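Deacylase (Burkholderia multivorans, PDB 5THW) probably hydrolyses N-carbamoyl-L-amino acids with the help of two zinc ions per subunit, as a member of the peptidase M20 family. Local coordinates at residues D268-I273 with F304-R309; L275-F280 with L316-A321. All blocks are in the same frame, centred on the assembly; numbering follows the deposited sequence.

Contact 1 (D268-I273 with F304-R309); sequences DLVNRI and FTVDFR. With URP (N-(aminocarbonyl)-beta-alanine), chain G.
Val270 meets Val306 where helix 259-275 lies over strand 297-310 in the alpha/beta dimerisation domain of the M20 fold, the two segments running parallel within 2° at an axis separation of 9.9 Å. Val270 divides its branches between two residues of the strand. The Val270 and Val306 side chains slide past each other in opposite directions, with Val270 CG2 3.8 Å from Val306 CG2, whereas Val270 CG1, anti to the backbone N (chi1 161°), comes within 4.1 Å of Phe308 CE1. One turn on, Ile273 crosses Phe308 at about a right angle, and Ile273 CG2 lies 3.8 Å from Phe308 CZ. The Phe308 ring is also supported from its own strand, since Val306 CG1 sits over the centre of one face, 3.8 Å above the plane. Leu316 and Leu323 of helix 313-334 pack against the same ring.

On the other side of the strand, Arg309 lines the ligand pocket and Asp307 positions it from the second shell. Arg309 grips Asp307 side-on, NE to OD2 (2.8 Å, 167°) and NH2 to OD1, and each oxygen uses its syn lone pair. With both Asp307 oxygens in the guanidinium plane, the two bonds fix the group's rotation, and its far end meets the ligand carboxylate; His247 and Asn296 of the second subunit also hydrogen-bond to the ligand. Arg309 NH2 thus serves both acids, bonding Asp307 OD1 and ligand O41, while Arg309 NH1 reaches ligand O42 at 2.7 Å.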
ATOM      1  N   ASP A 268      -1.640 -15.740  -4.770  1.00 36.11           N
ATOM      2  CA  ASP A 268      -1.146 -17.078  -5.064  1.00 28.42           C
ATOM      3  C   ASP A 268      -2.201 -17.927  -5.767  1.00 32.24           C
ATOM      4  O   ASP A 268      -1.875 -18.713  -6.663  1.00 33.26           O
ATOM      5  CB  ASP A 268      -0.682 -17.749  -3.778  1.00 32.83           C
ATOM      6  CG  ASP A 268       0.244 -18.910  -4.039  1.00 52.24           C
ATOM      7  OD1 ASP A 268       1.449 -18.676  -4.269  1.00 53.56           O
ATOM      8  OD2 ASP A 268      -0.248 -20.060  -4.019  1.00 63.70           O
ATOM      9  N   LEU A 269      -3.465 -17.790  -5.367  1.00 37.01           N
ATOM     10  CA  LEU A 269      -4.543 -18.505  -6.039  1.00 29.52           C
ATOM     11  C   LEU A 269      -4.656 -18.083  -7.495  1.00 37.74           C
ATOM     12  O   LEU A 269      -4.827 -18.927  -8.384  1.00 37.69           O
ATOM     13  CB  LEU A 269      -5.861 -18.243  -5.323  1.00 32.66           C
ATOM     14  CG  LEU A 269      -7.119 -18.626  -6.098  1.00 35.69           C
ATOM     15  CD1 LEU A 269      -7.306 -20.148  -6.130  1.00 31.08           C
ATOM     16  CD2 LEU A 269      -8.319 -17.925  -5.487  1.00 29.95           C
ATOM     17  N   VAL A 270      -4.568 -16.776  -7.750  1.00 28.80           N
ATOM     18  CA  VAL A 270      -4.622 -16.262  -9.113  1.00 35.34           C
ATOM     19  C   VAL A 270      -3.492 -16.849  -9.949  1.00 36.80           C
ATOM     20  O   VAL A 270      -3.709 -17.314 -11.074  1.00 37.46           O
ATOM     21  CB  VAL A 270      -4.587 -14.721  -9.084  1.00 28.05           C
ATOM     22  CG1 VAL A 270      -4.163 -14.135 -10.441  1.00 28.02           C
ATOM     23  CG2 VAL A 270      -5.948 -14.193  -8.664  1.00 27.99           C
ATOM     24  N   ASN A 271      -2.278 -16.880  -9.392  1.00 39.28           N
ATOM     25  CA  ASN A 271      -1.155 -17.492 -10.089  1.00 34.97           C
ATOM     26  C   ASN A 271      -1.429 -18.959 -10.383  1.00 37.74           C
ATOM     27  O   ASN A 271      -1.082 -19.462 -11.459  1.00 35.62           O
ATOM     28  CB  ASN A 271       0.123 -17.339  -9.259  1.00 33.43           C
ATOM     29  CG  ASN A 271       1.337 -17.976  -9.927  1.00 33.69           C
ATOM     30  OD1 ASN A 271       1.893 -17.406 -10.861  1.00 38.43           O
ATOM     31  ND2 ASN A 271       1.760 -19.140  -9.440  1.00 30.82           N
ATOM     32  N   ARG A 272      -2.065 -19.656  -9.438  1.00 43.76           N
ATOM     33  CA  ARG A 272      -2.341 -21.078  -9.607  1.00 44.43           C
ATOM     34  C   ARG A 272      -3.357 -21.313 -10.725  1.00 43.88           C
ATOM     35  O   ARG A 272      -3.167 -22.188 -11.579  1.00 35.71           O
ATOM     36  CB  ARG A 272      -2.833 -21.660  -8.278  1.00 41.97           C
ATOM     37  CG  ARG A 272      -2.873 -23.167  -8.229  1.00 46.38           C
ATOM     38  CD  ARG A 272      -1.494 -23.736  -8.497  1.00 58.02           C
ATOM     39  NE  ARG A 272      -1.440 -24.482  -9.754  1.00 66.40           N
ATOM     40  CZ  ARG A 272      -0.313 -24.832 -10.367  1.00 67.86           C
ATOM     41  NH1 ARG A 272      -0.360 -25.518 -11.503  1.00 68.45           N
ATOM     42  NH2 ARG A 272       0.861 -24.490  -9.845  1.00 63.70           N
ATOM     43  N   ILE A 273      -4.439 -20.531 -10.734  1.00 42.11           N
ATOM     44  CA  ILE A 273      -5.462 -20.656 -11.771  1.00 43.64           C
ATOM     45  C   ILE A 273      -4.849 -20.498 -13.160  1.00 39.85           C
ATOM     46  O   ILE A 273      -5.201 -21.229 -14.095  1.00 38.56           O
ATOM     47  CB  ILE A 273      -6.593 -19.638 -11.512  1.00 41.14           C
ATOM     48  CG1 ILE A 273      -7.423 -20.077 -10.302  1.00 34.27           C
ATOM     49  CG2 ILE A 273      -7.477 -19.438 -12.739  1.00 35.26           C
ATOM     50  CD1 ILE A 273      -8.397 -19.044  -9.812  1.00 33.46           C
ATOM     51  N   PHE A 304      -7.453  -4.840  -4.412  1.00 31.32           N
ATOM     52  CA  PHE A 304      -6.501  -5.355  -5.390  1.00 29.38           C
ATOM     53  C   PHE A 304      -7.251  -5.795  -6.640  1.00 30.20           C
ATOM     54  O   PHE A 304      -8.475  -5.945  -6.638  1.00 33.28           O
ATOM     55  CB  PHE A 304      -5.650  -6.488  -4.800  1.00 25.53           C
ATOM     56  CG  PHE A 304      -6.424  -7.719  -4.435  1.00 28.82           C
ATOM     57  CD1 PHE A 304      -7.086  -7.808  -3.219  1.00 25.40           C
ATOM     58  CD2 PHE A 304      -6.454  -8.813  -5.291  1.00 28.15           C
ATOM     59  CE1 PHE A 304      -7.786  -8.959  -2.872  1.00 32.11           C
ATOM     60  CE2 PHE A 304      -7.149  -9.963  -4.948  1.00 31.27           C
ATOM     61  CZ  PHE A 304      -7.819 -10.037  -3.739  1.00 34.23           C
ATOM     62  N   THR A 305      -6.494  -6.008  -7.714  1.00 31.18           N
ATOM     63  CA  THR A 305      -7.070  -6.320  -9.014  1.00 35.83           C
ATOM     64  C   THR A 305      -6.648  -7.714  -9.475  1.00 39.70           C
ATOM     65  O   THR A 305      -5.634  -8.263  -9.032  1.00 37.57           O
ATOM     66  CB  THR A 305      -6.664  -5.276 -10.055  1.00 27.73           C
ATOM     67  OG1 THR A 305      -5.240  -5.289 -10.209  1.00 32.98           O
ATOM     68  CG2 THR A 305      -7.101  -3.876  -9.594  1.00 31.43           C
ATOM     69  N   VAL A 306      -7.462  -8.286 -10.363  1.00 36.17           N
ATOM     70  CA  VAL A 306      -7.206  -9.579 -10.986  1.00 34.37           C
ATOM     71  C   VAL A 306      -7.341  -9.432 -12.496  1.00 37.25           C
ATOM     72  O   VAL A 306      -8.274  -8.794 -12.990  1.00 42.82           O
ATOM     73  CB  VAL A 306      -8.163 -10.669 -10.449  1.00 34.79           C
ATOM     74  CG1 VAL A 306      -8.020 -11.950 -11.249  1.00 35.06           C
ATOM     75  CG2 VAL A 306      -7.894 -10.943  -8.953  1.00 24.40           C
ATOM     76  N   ASP A 307      -6.406 -10.034 -13.223  1.00 39.44           N
ATOM     77  CA  ASP A 307      -6.336 -10.002 -14.681  1.00 30.94           C
ATOM     78  C   ASP A 307      -6.355 -11.450 -15.166  1.00 32.54           C
ATOM     79  O   ASP A 307      -5.424 -12.210 -14.881  1.00 35.88           O
ATOM     80  CB  ASP A 307      -5.062  -9.273 -15.124  1.00 33.72           C
ATOM     81  CG  ASP A 307      -4.925  -9.141 -16.647  1.00 44.37           C
ATOM     82  OD1 ASP A 307      -4.747  -8.001 -17.128  1.00 40.79           O
ATOM     83  OD2 ASP A 307      -4.982 -10.165 -17.365  1.00 47.32           O
ATOM     84  N   PHE A 308      -7.430 -11.850 -15.845  1.00 26.87           N
ATOM     85  CA  PHE A 308      -7.539 -13.173 -16.449  1.00 29.86           C
ATOM     86  C   PHE A 308      -7.596 -13.044 -17.969  1.00 38.40           C
ATOM     87  O   PHE A 308      -8.278 -12.159 -18.503  1.00 31.37           O
ATOM     88  CB  PHE A 308      -8.783 -13.925 -15.963  1.00 36.36           C
ATOM     89  CG  PHE A 308      -8.639 -14.557 -14.606  1.00 35.99           C
ATOM     90  CD1 PHE A 308      -7.391 -14.781 -14.051  1.00 34.87           C
ATOM     91  CD2 PHE A 308      -9.762 -14.983 -13.912  1.00 35.36           C
ATOM     92  CE1 PHE A 308      -7.265 -15.373 -12.801  1.00 26.37           C
ATOM     93  CE2 PHE A 308      -9.645 -15.586 -12.670  1.00 36.98           C
ATOM     94  CZ  PHE A 308      -8.390 -15.782 -12.113  1.00 31.21           C
ATOM     95  N   ARG A 309      -6.882 -13.919 -18.671  1.00 43.03           N
ATOM     96  CA  ARG A 309      -6.926 -13.939 -20.128  1.00 40.55           C
ATOM     97  C   ARG A 309      -6.866 -15.371 -20.631  1.00 41.42           C
ATOM     98  O   ARG A 309      -6.188 -16.212 -20.039  1.00 43.44           O
ATOM     99  CB  ARG A 309      -5.776 -13.131 -20.753  1.00 34.84           C
ATOM    100  CG  ARG A 309      -5.686 -11.712 -20.247  1.00 35.05           C
ATOM    101  CD  ARG A 309      -4.573 -10.919 -20.877  1.00 31.21           C
ATOM    102  NE  ARG A 309      -4.321  -9.713 -20.097  1.00 37.68           N
ATOM    103  CZ  ARG A 309      -3.931  -8.553 -20.610  1.00 41.97           C
ATOM    104  NH1 ARG A 309      -3.754  -8.433 -21.923  1.00 36.23           N
ATOM    105  NH2 ARG A 309      -3.724  -7.512 -19.809  1.00 39.81           N
TER
HETATM  106  O2  URP G 503      -0.785  -3.317 -23.918  1.00 47.16           O
HETATM  107  C2  URP G 503      -1.750  -2.747 -24.391  1.00 43.79           C
HETATM  108  N3  URP G 503      -1.614  -1.606 -25.052  1.00 52.74           N
HETATM  109  N1  URP G 503      -2.974  -3.233 -24.242  1.00 47.69           N
HETATM  110  C6  URP G 503      -3.803  -2.828 -23.119  1.00 48.67           C
HETATM  111  C5  URP G 503      -4.940  -3.805 -22.860  1.00 42.26           C
HETATM  112  C4  URP G 503      -4.327  -5.074 -22.326  1.00 53.81           C
HETATM  113  O42 URP G 503      -4.310  -6.087 -23.062  1.00 61.69           O
HETATM  114  O41 URP G 503      -3.856  -5.063 -21.168  1.00 49.55           O

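Contact 2 (L275-F280 with L316-A321); sequences LDHAPF and LAQMDA
Asp320 OD1, one residue beyond the Gln318-Met319 pair that receives the His277 ring, is gripped by Arg324 NE and Tyr237 OH, with a long, weak ion pair to Arg235 NH1. The Arg324 salt bridge stays within helix 313-334, whereas Tyr237, with the weak Arg235 pair, links the helix to strand 225-242 of the alpha/beta dimerisation domain, on a side of the helix that His277 does not touch. The contact itself joins this helix to the loop leading from helix 259-275 to strand 282-291, and it has no hydrogen bond across it.

His277 supplies the whole loop side of the contact. Its CG is anti to the carbonyl carbon (chi1 -62°), and the ring extends toward the helix, where one face meets Met319 and the edge meets Gln318. Met319 CG makes a CH-pi contact, 4.1 Å from the centroid of the His277 ring and 23° off its normal. It is displaced toward the rim, with His277 CD2 the nearest ring atom to Met319 CG at 3.8 Å. The sulfur lies further off: Met319 SD is 4.9 Å from the centroid of the His277 ring and approaches obliquely. Met319 also touches Phe308 of strand 297-310, so it bridges the loop and the buried side of the domain.

Gln318 occupies the outer, exposed margin. Its amide is turned 44° from the imidazole plane, and the carbonyl oxygen approaches the ring edge rather than a face, placing Gln318 OE1 near the ring plane 3.6 Å from His277 CE1.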
ATOM      1  N   LEU A 275      -1.620 -21.117 -14.071  1.00 38.23           N
ATOM      2  CA  LEU A 275      -0.796 -22.272 -14.408  1.00 49.81           C
ATOM      3  C   LEU A 275      -1.640 -23.515 -14.660  1.00 46.24           C
ATOM      4  O   LEU A 275      -1.195 -24.424 -15.370  1.00 48.20           O
ATOM      5  CB  LEU A 275       0.238 -22.534 -13.309  1.00 47.75           C
ATOM      6  CG  LEU A 275       1.241 -21.403 -13.057  1.00 41.57           C
ATOM      7  CD1 LEU A 275       2.077 -21.694 -11.829  1.00 34.26           C
ATOM      8  CD2 LEU A 275       2.132 -21.202 -14.276  1.00 36.17           C
ATOM      9  N   ASP A 276      -2.849 -23.566 -14.101  1.00 43.08           N
ATOM     10  CA  ASP A 276      -3.750 -24.684 -14.328  1.00 44.95           C
ATOM     11  C   ASP A 276      -4.307 -24.711 -15.743  1.00 46.15           C
ATOM     12  O   ASP A 276      -4.903 -25.717 -16.140  1.00 54.54           O
ATOM     13  CB  ASP A 276      -4.890 -24.626 -13.310  1.00 45.88           C
ATOM     14  CG  ASP A 276      -4.445 -25.051 -11.925  1.00 58.13           C
ATOM     15  OD1 ASP A 276      -3.337 -25.632 -11.815  1.00 53.34           O
ATOM     16  OD2 ASP A 276      -5.185 -24.780 -10.948  1.00 67.91           O
ATOM     17  N   HIS A 277      -4.095 -23.657 -16.519  1.00 47.76           N
ATOM     18  CA  HIS A 277      -4.610 -23.584 -17.876  1.00 43.66           C
ATOM     19  C   HIS A 277      -3.503 -23.217 -18.845  1.00 42.06           C
ATOM     20  O   HIS A 277      -3.688 -22.403 -19.754  1.00 41.88           O
ATOM     21  CB  HIS A 277      -5.781 -22.611 -17.945  1.00 36.12           C
ATOM     22  CG  HIS A 277      -6.933 -23.031 -17.090  1.00 40.90           C
ATOM     23  ND1 HIS A 277      -7.982 -23.783 -17.569  1.00 46.08           N
ATOM     24  CD2 HIS A 277      -7.177 -22.845 -15.772  1.00 43.57           C
ATOM     25  CE1 HIS A 277      -8.835 -24.023 -16.589  1.00 43.75           C
ATOM     26  NE2 HIS A 277      -8.369 -23.463 -15.488  1.00 43.17           N
ATOM     27  N   ALA A 278      -2.330 -23.826 -18.658  1.00 39.93           N
ATOM     28  CA  ALA A 278      -1.230 -23.666 -19.588  1.00 41.43           C
ATOM     29  C   ALA A 278      -1.583 -24.321 -20.922  1.00 48.27           C
ATOM     30  O   ALA A 278      -2.399 -25.241 -20.973  1.00 38.74           O
ATOM     31  CB  ALA A 278       0.044 -24.280 -19.007  1.00 36.71           C
ATOM     32  N   PRO A 279      -0.962 -23.876 -22.027  1.00 50.06           N
ATOM     33  CA  PRO A 279       0.090 -22.857 -22.158  1.00 46.59           C
ATOM     34  C   PRO A 279      -0.399 -21.405 -22.278  1.00 45.13           C
ATOM     35  O   PRO A 279       0.414 -20.502 -22.058  1.00 44.24           O
ATOM     36  CB  PRO A 279       0.793 -23.274 -23.444  1.00 43.63           C
ATOM     37  CG  PRO A 279      -0.331 -23.802 -24.282  1.00 46.67           C
ATOM     38  CD  PRO A 279      -1.260 -24.512 -23.322  1.00 44.67           C
ATOM     39  N   PHE A 280      -1.678 -21.177 -22.604  1.00 43.89           N
ATOM     40  CA  PHE A 280      -2.157 -19.838 -22.952  1.00 48.26           C
ATOM     41  C   PHE A 280      -2.863 -19.102 -21.816  1.00 47.43           C
ATOM     42  O   PHE A 280      -3.221 -17.931 -21.993  1.00 42.13           O
ATOM     43  CB  PHE A 280      -3.106 -19.891 -24.161  1.00 39.36           C
ATOM     44  CG  PHE A 280      -2.503 -20.510 -25.384  1.00 51.29           C
ATOM     45  CD1 PHE A 280      -1.254 -20.108 -25.829  1.00 50.51           C
ATOM     46  CD2 PHE A 280      -3.183 -21.485 -26.095  1.00 54.22           C
ATOM     47  CE1 PHE A 280      -0.689 -20.670 -26.959  1.00 43.45           C
ATOM     48  CE2 PHE A 280      -2.625 -22.050 -27.228  1.00 57.35           C
ATOM     49  CZ  PHE A 280      -1.375 -21.640 -27.661  1.00 50.74           C
ATOM     50  N   LEU A 316     -11.803 -19.292 -20.174  1.00 45.99           N
ATOM     51  CA  LEU A 316     -11.818 -18.025 -19.453  1.00 40.27           C
ATOM     52  C   LEU A 316     -12.927 -17.992 -18.405  1.00 46.26           C
ATOM     53  O   LEU A 316     -12.748 -17.415 -17.326  1.00 54.70           O
ATOM     54  CB  LEU A 316     -11.964 -16.865 -20.437  1.00 40.68           C
ATOM     55  CG  LEU A 316     -11.929 -15.453 -19.839  1.00 40.20           C
ATOM     56  CD1 LEU A 316     -10.707 -15.240 -18.965  1.00 40.54           C
ATOM     57  CD2 LEU A 316     -11.997 -14.400 -20.947  1.00 40.02           C
ATOM     58  N   ALA A 317     -14.082 -18.601 -18.701  1.00 48.47           N
ATOM     59  CA  ALA A 317     -15.148 -18.708 -17.705  1.00 44.61           C
ATOM     60  C   ALA A 317     -14.800 -19.697 -16.596  1.00 43.52           C
ATOM     61  O   ALA A 317     -15.219 -19.506 -15.448  1.00 48.87           O
ATOM     62  CB  ALA A 317     -16.464 -19.114 -18.372  1.00 41.21           C
ATOM     63  N   GLN A 318     -14.046 -20.756 -16.911  1.00 43.01           N
ATOM     64  CA  GLN A 318     -13.600 -21.679 -15.869  1.00 44.88           C
ATOM     65  C   GLN A 318     -12.662 -20.987 -14.891  1.00 50.29           C
ATOM     66  O   GLN A 318     -12.743 -21.210 -13.676  1.00 51.85           O
ATOM     67  CB  GLN A 318     -12.897 -22.888 -16.492  1.00 38.87           C
ATOM     68  CG  GLN A 318     -13.809 -23.954 -17.066  1.00 49.19           C
ATOM     69  CD  GLN A 318     -13.144 -24.745 -18.173  1.00 58.13           C
ATOM     70  OE1 GLN A 318     -11.943 -25.017 -18.127  1.00 50.70           O
ATOM     71  NE2 GLN A 318     -13.932 -25.145 -19.165  1.00 71.05           N
ATOM     72  N   MET A 319     -11.766 -20.138 -15.405  1.00 42.93           N
ATOM     73  CA  MET A 319     -10.892 -19.368 -14.532  1.00 45.69           C
ATOM     74  C   MET A 319     -11.708 -18.440 -13.642  1.00 47.33           C
ATOM     75  O   MET A 319     -11.394 -18.269 -12.458  1.00 52.85           O
ATOM     76  CB  MET A 319      -9.883 -18.583 -15.370  1.00 49.88           C
ATOM     77  CG  MET A 319      -8.936 -19.473 -16.160  1.00 44.89           C
ATOM     78  SD  MET A 319      -8.032 -18.586 -17.446  1.00 44.88           S
ATOM     79  CE  MET A 319      -6.738 -17.823 -16.468  1.00 38.61           C
ATOM     80  N   ASP A 320     -12.765 -17.844 -14.195  1.00 43.53           N
ATOM     81  CA  ASP A 320     -13.663 -17.005 -13.410  1.00 38.42           C
ATOM     82  C   ASP A 320     -14.286 -17.778 -12.252  1.00 44.60           C
ATOM     83  O   ASP A 320     -14.330 -17.291 -11.116  1.00 47.60           O
ATOM     84  CB  ASP A 320     -14.755 -16.439 -14.312  1.00 37.13           C
ATOM     85  CG  ASP A 320     -15.876 -15.804 -13.522  1.00 43.23           C
ATOM     86  OD1 ASP A 320     -15.709 -14.654 -13.061  1.00 39.41           O
ATOM     87  OD2 ASP A 320     -16.917 -16.469 -13.338  1.00 44.39           O
ATOM     88  N   ALA A 321     -14.782 -18.988 -12.527  1.00 48.42           N
ATOM     89  CA  ALA A 321     -15.417 -19.797 -11.487  1.00 47.16           C
ATOM     90  C   ALA A 321     -14.420 -20.196 -10.406  1.00 46.95           C
ATOM     91  O   ALA A 321     -14.751 -20.194  -9.214  1.00 46.43           O
ATOM     92  CB  ALA A 321     -16.060 -21.040 -12.107  1.00 36.86           C
TER

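Overall arrangement
The centres of contacts 1 and 2 are about 10 Å apart, and both lie within the M20 dimerisation domain. Their segments alternate along the chain: helix 259-275 and the loop after it come first, then strand 297-310 and helix 313-334. Contact 1 joins helix to strand; contact 2 joins the loop to helix 313-334. The two contacts touch directly, with Ile273 CG2 3.7 Å from Met319 CB and Phe308 CB 3.8 Å from Leu316 CD1. Phe308 touches residues of both helices, which pack on one face of the strand, whose other face presents Arg309 to the ligand, while helix 259-275 also reaches the second subunit through a salt bridge of Asp268 to Arg265 of that subunit.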